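PDB 6JV4: VMB-1 from Vibrio alginolyticus, which probably hydrolyses beta-lactam antibiotics to substituted beta-amino acids, as a zinc-dependent subclass B1 metallo-beta-lactamase. Local coordinates for residues Gly133-Phe138 / Val151-Glu156; Lys157-Gly162 / Asn193-Ala198. All coordinates share one frame; numbering follows the deposited sequence.

Contact 1 (Gly133-Phe138 / Val151-Glu156); sequences GVASVF and VWLPNE
Two backbone bonds set the register of this antiparallel hairpin, strand 135-138 against strand 150-153. Ser136 and Trp152 form a hydrogen-bonded pair: Trp152 N reaches Ser136 O at 2.8 Å, nearly straight, and Ser136 N returns to Trp152 O at 2.9 Å. CA-H...O contacts supplement them, among them Leu153 CA to Val134 O at 3.4 Å. Val134 and Ala135 form a classic beta bulge, an extra residue where strand 135-138 begins.

Apolar contacts line the face carrying Val137 and Val151. Ala135 CB rests against two branches of the partner strand, Leu153 CD2 at 3.6 Å and, more loosely, Val151 CG1. Leu153 continues onto Leu41 and Val43, in the other sheet of the alpha-beta/beta-alpha fold.

Polar groups close the ladder. With CG anti to the carbonyl carbon (chi1 -60°), Asn155 donates from ND2 to a lone pair of Gly133 O at 3.1 Å, a bent bond (136°) with Gly133 O 32° out of the Asn155 amide plane. Water 1 donates to Val134 O and Glu156 OE1 and accepts from Asn155 N. Ser136 OG, on the other face, bonds to Glu129. Main-chain bonds thus fix the strands; an amide and a water take over where pairing stops.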
loop_
_atom_site.group_PDB
_atom_site.type_symbol
_atom_site.label_atom_id
_atom_site.label_comp_id
_atom_site.label_asym_id
_atom_site.label_seq_id
_atom_site.Cartn_x
_atom_site.Cartn_y
_atom_site.Cartn_z
ATOM N N GLY A 133 -17.917 4.533 0.056
ATOM C CA GLY A 133 -18.459 3.633 -0.982
ATOM C C GLY A 133 -17.413 3.180 -1.994
ATOM O O GLY A 133 -17.801 2.522 -2.998
ATOM N N VAL A 134 -16.152 3.587 -1.827
ATOM C CA VAL A 134 -15.127 3.434 -2.905
ATOM C C VAL A 134 -13.896 2.694 -2.368
ATOM O O VAL A 134 -13.292 1.966 -3.138
ATOM C CB VAL A 134 -14.734 4.802 -3.480
ATOM C CG1 VAL A 134 -13.636 4.730 -4.531
ATOM C CG2 VAL A 134 -15.977 5.454 -4.071
ATOM N N ALA A 135 -13.454 3.019 -1.161
ATOM C CA ALA A 135 -12.201 2.447 -0.620
ATOM C C ALA A 135 -12.340 2.196 0.872
ATOM O O ALA A 135 -12.579 3.159 1.619
ATOM C CB ALA A 135 -11.011 3.297 -0.935
ATOM N N SER A 136 -12.081 0.944 1.281
ATOM C CA SER A 136 -12.225 0.467 2.667
ATOM C C SER A 136 -10.879 -0.027 3.183
ATOM O O SER A 136 -10.312 -0.913 2.543
ATOM C CB SER A 136 -13.235 -0.664 2.744
ATOM O OG SER A 136 -14.453 -0.219 2.147
ATOM N N VAL A 137 -10.439 0.516 4.294
ATOM C CA VAL A 137 -9.218 0.030 5.005
ATOM C C VAL A 137 -9.575 -1.136 5.898
ATOM O O VAL A 137 -10.636 -1.126 6.590
ATOM C CB VAL A 137 -8.606 1.170 5.824
ATOM C CG1 VAL A 137 -7.567 0.657 6.810
ATOM C CG2 VAL A 137 -8.019 2.217 4.906
ATOM N N PHE A 138 -8.754 -2.169 5.880
ATOM C CA PHE A 138 -8.905 -3.308 6.794
ATOM C C PHE A 138 -7.553 -3.610 7.428
ATOM O O PHE A 138 -6.582 -3.775 6.699
ATOM C CB PHE A 138 -9.425 -4.554 6.096
ATOM C CG PHE A 138 -9.523 -5.772 6.974
ATOM C CD1 PHE A 138 -10.364 -5.806 8.076
ATOM C CD2 PHE A 138 -8.824 -6.923 6.687
ATOM C CE1 PHE A 138 -10.478 -6.945 8.863
ATOM C CE2 PHE A 138 -8.973 -8.075 7.433
ATOM C CZ PHE A 138 -9.791 -8.092 8.547
ATOM N N VAL A 151 -6.227 -2.329 1.550
ATOM C CA VAL A 151 -7.286 -1.396 1.114
ATOM C C VAL A 151 -8.078 -2.092 0.028
ATOM O O VAL A 151 -7.480 -2.542 -0.950
ATOM C CB VAL A 151 -6.727 -0.053 0.651
ATOM C CG1 VAL A 151 -7.881 0.907 0.356
ATOM C CG2 VAL A 151 -5.762 0.522 1.684
ATOM N N TRP A 152 -9.387 -2.175 0.227
ATOM C CA TRP A 152 -10.335 -2.822 -0.698
ATOM C C TRP A 152 -11.110 -1.806 -1.503
ATOM O O TRP A 152 -11.579 -0.861 -0.912
ATOM C CB TRP A 152 -11.303 -3.665 0.127
ATOM C CG TRP A 152 -12.410 -4.353 -0.620
ATOM C CD1 TRP A 152 -13.734 -4.209 -0.325
ATOM C CD2 TRP A 152 -12.336 -5.372 -1.637
ATOM N NE1 TRP A 152 -14.494 -5.046 -1.105
ATOM C CE2 TRP A 152 -13.663 -5.758 -1.935
ATOM C CE3 TRP A 152 -11.299 -6.008 -2.336
ATOM C CZ2 TRP A 152 -13.956 -6.792 -2.827
ATOM C CZ3 TRP A 152 -11.590 -6.983 -3.260
ATOM C CH2 TRP A 152 -12.912 -7.388 -3.505
ATOM N N LEU A 153 -11.192 -2.006 -2.816
ATOM C CA LEU A 153 -11.947 -1.120 -3.726
ATOM C C LEU A 153 -13.136 -1.953 -4.197
ATOM O O LEU A 153 -12.996 -2.760 -5.104
ATOM C CB LEU A 153 -11.047 -0.696 -4.883
ATOM C CG LEU A 153 -9.722 -0.048 -4.500
ATOM C CD1 LEU A 153 -8.960 0.434 -5.745
ATOM C CD2 LEU A 153 -9.898 1.058 -3.513
ATOM N N PRO A 154 -14.291 -1.859 -3.501
ATOM C CA PRO A 154 -15.393 -2.775 -3.734
ATOM C C PRO A 154 -15.964 -2.662 -5.152
ATOM O O PRO A 154 -16.467 -3.681 -5.662
ATOM C CB PRO A 154 -16.412 -2.356 -2.640
ATOM C CG PRO A 154 -16.071 -0.934 -2.293
ATOM C CD PRO A 154 -14.548 -0.983 -2.343
ATOM N N ASN A 155 -15.943 -1.478 -5.765
ATOM C CA ASN A 155 -16.556 -1.327 -7.116
ATOM C C ASN A 155 -15.786 -2.151 -8.145
ATOM O O ASN A 155 -16.441 -2.714 -9.051
ATOM C CB ASN A 155 -16.703 0.139 -7.514
ATOM C CG ASN A 155 -17.572 0.866 -6.518
ATOM O OD1 ASN A 155 -18.656 0.385 -6.212
ATOM N ND2 ASN A 155 -17.122 1.979 -5.984
ATOM N N GLU A 156 -14.454 -2.211 -8.067
ATOM C CA GLU A 156 -13.600 -2.894 -9.066
ATOM C C GLU A 156 -13.097 -4.269 -8.589
ATOM O O GLU A 156 -12.436 -4.974 -9.396
ATOM C CB GLU A 156 -12.372 -2.020 -9.301
ATOM C CG GLU A 156 -12.695 -0.654 -9.846
ATOM C CD GLU A 156 -13.140 0.455 -8.917
ATOM O OE1 GLU A 156 -13.128 0.272 -7.677
ATOM O OE2 GLU A 156 -13.568 1.497 -9.458
HETATM O O HOH W 1 -14.366 0.934 -5.389
#

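Contact 2 (Lys157-Gly162 / Asn193-Ala198); sequences KILFGG and NRYPDA
Hydrophobic packing carries this contact, and no hydrogen bond crosses between the two segments. At its centre the side chains of Leu159 and Tyr195 cross at about a right angle. With CG anti to the backbone N (chi1 176°), Leu159 sends CD1 over one face of the ring, 4.2 Å from the centroid of Tyr195 and 22° off the normal, a CH-pi contact displaced toward the CE2 side. Arg194 CG lies over the opposite face of Tyr195, 3.7 Å above its plane, so the phenol is sandwiched between two aliphatic groups. Leu159 CB also meets Ala198 CB, at 4.4 Å.

These elements belong to a beta-alpha-beta unit, in which strand 158-162 leads through helix 184-194 to the parallel strand 200-203. Tyr195 is the first residue to leave the helical conformation, and a type I beta turn from Tyr195 to Ala198, with Ala198 N bonded to Tyr195 O at 3.1 Å, redirects the chain toward the sheet. At the start of strand 158-162, Lys157 and Ile158 both face Leu153 in a G1 beta bulge, whose first position takes the left-handed backbone seen at Lys157 (phi 58°).

Among the polar residues, it is the aliphatic part of Lys157 that touches Asp197: CB rests 3.5 Å from Asp197 O, while CD and CE lie against OD2 of Asp197, the two side chains crossing at about a right angle. Lys157 NZ remains 5.2 Å from Asp197 OD2, so any attraction is probably long-range, and the ammonium group bonds instead to the carbonyl oxygen of Pro154.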
loop_
_atom_site.group_PDB
_atom_site.type_symbol
_atom_site.label_atom_id
_atom_site.label_comp_id
_atom_site.label_asym_id
_atom_site.label_seq_id
_atom_site.Cartn_x
_atom_site.Cartn_y
_atom_site.Cartn_z
ATOM N N LYS A 157 -13.342 -4.618 -7.347
ATOM C CA LYS A 157 -12.869 -5.857 -6.684
ATOM C C LYS A 157 -11.335 -5.871 -6.770
ATOM O O LYS A 157 -10.722 -6.934 -7.004
ATOM C CB LYS A 157 -13.478 -7.109 -7.318
ATOM C CG LYS A 157 -15.002 -7.099 -7.482
ATOM C CD LYS A 157 -15.678 -6.947 -6.155
ATOM C CE LYS A 157 -17.196 -6.932 -6.236
ATOM N NZ LYS A 157 -17.665 -5.698 -6.898
ATOM N N ILE A 158 -10.737 -4.718 -6.500
ATOM C CA ILE A 158 -9.258 -4.606 -6.416
ATOM C C ILE A 158 -8.881 -4.594 -4.952
ATOM O O ILE A 158 -9.366 -3.710 -4.205
ATOM C CB ILE A 158 -8.738 -3.384 -7.153
ATOM C CG1 ILE A 158 -9.010 -3.506 -8.651
ATOM C CG2 ILE A 158 -7.249 -3.172 -6.828
ATOM C CD1 ILE A 158 -8.774 -2.249 -9.421
ATOM N N LEU A 159 -7.970 -5.476 -4.579
ATOM C CA LEU A 159 -7.446 -5.466 -3.207
ATOM C C LEU A 159 -6.002 -4.968 -3.262
ATOM O O LEU A 159 -5.157 -5.662 -3.896
ATOM C CB LEU A 159 -7.481 -6.882 -2.631
ATOM C CG LEU A 159 -6.867 -6.967 -1.235
ATOM C CD1 LEU A 159 -7.700 -6.158 -0.247
ATOM C CD2 LEU A 159 -6.786 -8.445 -0.807
ATOM N N PHE A 160 -5.726 -3.806 -2.690
ATOM C CA PHE A 160 -4.327 -3.319 -2.484
ATOM C C PHE A 160 -3.761 -3.987 -1.248
ATOM O O PHE A 160 -4.173 -3.725 -0.120
ATOM C CB PHE A 160 -4.223 -1.800 -2.339
ATOM C CG PHE A 160 -2.787 -1.364 -2.263
ATOM C CD1 PHE A 160 -2.006 -1.381 -3.404
ATOM C CD2 PHE A 160 -2.213 -1.012 -1.055
ATOM C CE1 PHE A 160 -0.666 -1.019 -3.351
ATOM C CE2 PHE A 160 -0.863 -0.684 -0.991
ATOM C CZ PHE A 160 -0.082 -0.704 -2.130
ATOM N N GLY A 161 -2.868 -4.947 -1.459
ATOM C CA GLY A 161 -2.250 -5.731 -0.388
ATOM C C GLY A 161 -1.069 -5.033 0.265
ATOM O O GLY A 161 -0.793 -5.246 1.459
ATOM N N GLY A 162 -0.413 -4.153 -0.470
ATOM C CA GLY A 162 0.803 -3.516 0.018
ATOM C C GLY A 162 1.847 -4.543 0.373
ATOM O O GLY A 162 1.822 -5.692 -0.165
ATOM N N ASN A 193 -10.450 -14.774 3.903
ATOM C CA ASN A 193 -11.871 -15.026 4.263
ATOM C C ASN A 193 -12.722 -13.809 3.917
ATOM O O ASN A 193 -13.918 -13.935 3.549
ATOM C CB ASN A 193 -11.949 -15.361 5.744
ATOM C CG ASN A 193 -11.411 -16.730 6.088
ATOM O OD1 ASN A 193 -11.116 -17.525 5.209
ATOM N ND2 ASN A 193 -11.245 -16.982 7.351
ATOM N N ARG A 194 -12.168 -12.625 4.067
ATOM C CA ARG A 194 -12.926 -11.357 3.894
ATOM C C ARG A 194 -13.151 -11.027 2.423
ATOM O O ARG A 194 -14.184 -10.391 2.119
ATOM C CB ARG A 194 -12.217 -10.227 4.642
ATOM C CG ARG A 194 -12.995 -8.929 4.693
ATOM C CD ARG A 194 -12.278 -7.938 5.601
ATOM N NE ARG A 194 -12.945 -6.656 5.676
ATOM C CZ ARG A 194 -13.874 -6.362 6.566
ATOM N NH1 ARG A 194 -14.273 -7.285 7.430
ATOM N NH2 ARG A 194 -14.409 -5.156 6.592
ATOM N N TYR A 195 -12.235 -11.404 1.525
ATOM C CA TYR A 195 -12.260 -10.982 0.112
ATOM C C TYR A 195 -12.152 -12.195 -0.805
ATOM O O TYR A 195 -11.306 -12.231 -1.707
ATOM C CB TYR A 195 -11.155 -9.967 -0.172
ATOM C CG TYR A 195 -11.123 -8.806 0.779
ATOM C CD1 TYR A 195 -12.080 -7.816 0.752
ATOM C CD2 TYR A 195 -10.091 -8.690 1.685
ATOM C CE1 TYR A 195 -12.057 -6.768 1.656
ATOM C CE2 TYR A 195 -10.032 -7.630 2.557
ATOM C CZ TYR A 195 -11.008 -6.660 2.541
ATOM O OH TYR A 195 -11.007 -5.595 3.383
ATOM N N PRO A 196 -13.121 -13.144 -0.732
ATOM C CA PRO A 196 -13.145 -14.261 -1.684
ATOM C C PRO A 196 -13.444 -13.790 -3.109
ATOM O O PRO A 196 -13.175 -14.541 -4.040
ATOM C CB PRO A 196 -14.305 -15.121 -1.127
ATOM C CG PRO A 196 -15.214 -14.145 -0.508
ATOM C CD PRO A 196 -14.249 -13.203 0.213
ATOM N N ASP A 197 -14.010 -12.583 -3.244
ATOM C CA ASP A 197 -14.430 -11.960 -4.512
ATOM C C ASP A 197 -13.331 -11.068 -5.090
ATOM O O ASP A 197 -13.594 -10.379 -6.065
ATOM C CB ASP A 197 -15.727 -11.188 -4.315
ATOM C CG ASP A 197 -15.780 -10.171 -3.184
ATOM O OD1 ASP A 197 -14.976 -10.248 -2.211
ATOM O OD2 ASP A 197 -16.670 -9.329 -3.253
ATOM N N ALA A 198 -12.131 -11.011 -4.487
ATOM C CA ALA A 198 -11.029 -10.216 -5.066
ATOM C C ALA A 198 -10.733 -10.681 -6.501
ATOM O O ALA A 198 -10.506 -11.882 -6.714
ATOM C CB ALA A 198 -9.806 -10.299 -4.184
#

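After building the seven-stranded sheet, the chain enters the second sheet, and contact 1 closes the hairpin when strand 150-153 returns beside strand 135-138. Contact 2 opens immediately afterwards, at Lys157, and closes only once the chain has passed through helix 184-194 to the turn before strand 200-203. The two are therefore in series, neither nesting nor crossing. They meet in one sheet, where Val151 O to Phe160 N at 2.8 Å and Leu153 N to Ile158 O at 2.9 Å are probable hydrogen bonds between neighbouring strands. Outside that ladder, Tyr195 packs against Trp152 and Phe138, tying the end of the helix to the hairpin.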